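Local coordinates for protein chitinase (Chromobacterium violaceum, PDB 4TXG) that probably hydrolyses glycosidic bonds of chitin as a family GH18 glycoside hydrolase and carries a predicted chitin-binding module, at residues F661-F666 against P677-V682. Residues are numbered along the deposited sequence; the frame is centred on the assembly and turned at random.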
loop_
_atom_site.group_PDB
_atom_site.type_symbol
_atom_site.label_atom_id
_atom_site.label_comp_id
_atom_site.label_asym_id
_atom_site.label_seq_id
_atom_site.Cartn_x
_atom_site.Cartn_y
_atom_site.Cartn_z
ATOM N N PHE A 661 -12.263 6.765 22.332
ATOM C CA PHE A 661 -12.509 7.732 21.264
ATOM C C PHE A 661 -12.717 7.021 19.937
ATOM O O PHE A 661 -11.956 6.112 19.600
ATOM C CB PHE A 661 -11.333 8.696 21.087
ATOM C CG PHE A 661 -11.076 9.597 22.253
ATOM C CD1 PHE A 661 -10.392 9.134 23.370
ATOM C CD2 PHE A 661 -11.474 10.924 22.214
ATOM C CE1 PHE A 661 -10.137 9.972 24.437
ATOM C CE2 PHE A 661 -11.219 11.766 23.284
ATOM C CZ PHE A 661 -10.554 11.287 24.398
ATOM N N SER A 662 -13.706 7.451 19.158
ATOM C CA SER A 662 -13.815 6.945 17.789
ATOM C C SER A 662 -14.576 7.889 16.870
ATOM O O SER A 662 -15.530 8.547 17.289
ATOM C CB SER A 662 -14.483 5.566 17.775
ATOM O OG SER A 662 -15.745 5.598 18.408
ATOM N N LEU A 663 -14.129 7.952 15.617
ATOM C CA LEU A 663 -14.852 8.663 14.565
ATOM C C LEU A 663 -15.736 7.680 13.825
ATOM O O LEU A 663 -15.291 6.587 13.485
ATOM C CB LEU A 663 -13.882 9.339 13.587
ATOM C CG LEU A 663 -12.997 10.446 14.132
ATOM C CD1 LEU A 663 -12.037 10.962 13.061
ATOM C CD2 LEU A 663 -13.882 11.578 14.663
ATOM N N GLY A 664 -16.986 8.064 13.573
ATOM C CA GLY A 664 -17.917 7.197 12.873
ATOM C C GLY A 664 -19.034 8.000 12.229
ATOM O O GLY A 664 -18.964 9.225 12.168
ATOM N N GLY A 665 -20.061 7.316 11.736
ATOM C CA GLY A 665 -21.148 8.001 11.057
ATOM C C GLY A 665 -20.705 8.670 9.766
ATOM O O GLY A 665 -21.177 9.757 9.416
ATOM N N PHE A 666 -19.794 8.019 9.051
ATOM C CA PHE A 666 -19.360 8.515 7.744
ATOM C C PHE A 666 -20.456 8.306 6.703
ATOM O O PHE A 666 -21.124 7.273 6.706
ATOM C CB PHE A 666 -18.085 7.802 7.283
ATOM C CG PHE A 666 -16.834 8.238 8.000
ATOM C CD1 PHE A 666 -16.070 9.293 7.510
ATOM C CD2 PHE A 666 -16.411 7.588 9.154
ATOM C CE1 PHE A 666 -14.903 9.694 8.153
ATOM C CE2 PHE A 666 -15.240 7.983 9.804
ATOM C CZ PHE A 666 -14.491 9.039 9.306
ATOM N N PRO A 677 -17.457 13.239 10.012
ATOM C CA PRO A 677 -17.902 12.159 10.890
ATOM C C PRO A 677 -18.264 12.678 12.269
ATOM O O PRO A 677 -18.009 13.834 12.599
ATOM C CB PRO A 677 -16.678 11.257 10.971
ATOM C CG PRO A 677 -15.523 12.236 10.866
ATOM C CD PRO A 677 -15.991 13.221 9.818
ATOM N N LYS A 678 -18.852 11.808 13.072
ATOM C CA LYS A 678 -19.148 12.123 14.458
ATOM C C LYS A 678 -18.052 11.557 15.356
ATOM O O LYS A 678 -17.670 10.396 15.210
ATOM C CB LYS A 678 -20.511 11.541 14.836
ATOM C CG LYS A 678 -21.065 12.002 16.163
ATOM C CD LYS A 678 -22.481 11.473 16.349
ATOM C CE LYS A 678 -23.401 11.959 15.239
ATOM N NZ LYS A 678 -24.673 11.184 15.208
ATOM N N LEU A 679 -17.537 12.376 16.269
ATOM C CA LEU A 679 -16.597 11.899 17.285
ATOM C C LEU A 679 -17.357 11.472 18.539
ATOM O O LEU A 679 -18.105 12.261 19.119
ATOM C CB LEU A 679 -15.568 12.979 17.626
ATOM C CG LEU A 679 -14.605 12.703 18.788
ATOM C CD1 LEU A 679 -13.702 11.510 18.499
ATOM C CD2 LEU A 679 -13.779 13.951 19.118
ATOM N N THR A 680 -17.192 10.217 18.943
ATOM C CA THR A 680 -17.837 9.736 20.163
ATOM C C THR A 680 -16.779 9.521 21.230
ATOM O O THR A 680 -15.764 8.877 20.982
ATOM C CB THR A 680 -18.617 8.426 19.942
ATOM O OG1 THR A 680 -19.691 8.658 19.017
ATOM C CG2 THR A 680 -19.198 7.914 21.264
ATOM N N ILE A 681 -17.016 10.087 22.408
ATOM C CA ILE A 681 -16.099 9.951 23.536
ATOM C C ILE A 681 -16.845 9.225 24.641
ATOM O O ILE A 681 -17.949 9.632 25.004
ATOM C CB ILE A 681 -15.602 11.324 24.052
ATOM C CG1 ILE A 681 -14.935 12.126 22.929
ATOM C CG2 ILE A 681 -14.659 11.138 25.246
ATOM C CD1 ILE A 681 -14.695 13.596 23.290
ATOM N N VAL A 682 -16.268 8.141 25.151
ATOM C CA VAL A 682 -16.926 7.343 26.181
ATOM C C VAL A 682 -16.078 7.287 27.447
ATOM O O VAL A 682 -14.895 6.932 27.406
ATOM C CB VAL A 682 -17.195 5.901 25.699
ATOM C CG1 VAL A 682 -17.997 5.124 26.747
ATOM C CG2 VAL A 682 -17.917 5.910 24.363
HETATM O O HOH W 1 -16.048 5.981 21.142
#
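F661 and I681 form a non-hydrogen-bonded antiparallel pair whose side chains run side by side. I681 lies on one side of the F661 ring, CG1 3.7 Å from F661 CD2 at the rim and CG2 over the same face, displaced toward the rim. F661 CG stands anti to its carbonyl carbon (chi1 -65°), which sets the ring's root beside I681. L679 CD1 meets the rim almost in the ring plane. On the same face of the sheet L663 and L679 cross obliquely: L663 CD2 packs on L679 CB at 3.7 Å. Past the end of strand 659-664, F666 turns one ring face to P677, the residue just before strand 678-683; P677 CB lies over it, a CH-pi contact 3.6 Å from the centroid and 16° off the normal. Four backbone bonds hold the register. S662 and T680 exchange two, the nearly straight one from T680 N to S662 O (2.9 Å, 175° at the hydrogen); G664 and K678 exchange two more, K678 N reaching G664 O at 2.7 Å. On the opposite face from the leucines, a water joins S662 OG (2.8 Å) to T680 O, donating to this second acceptor. The two strands make a beta-hairpin with a long connecting loop, in the Chitinase C region. Strand 659-664 is outermost in its four-stranded antiparallel sheet; strand 678-683 separates it from strand 752-758, to which P677, L679 and I681 hydrogen-bond through their backbones. F661 also stacks on Y769 of strand 767-773, and F666 touches E381 and T382, loop residues of the glycosyl hydrolase family 18 region.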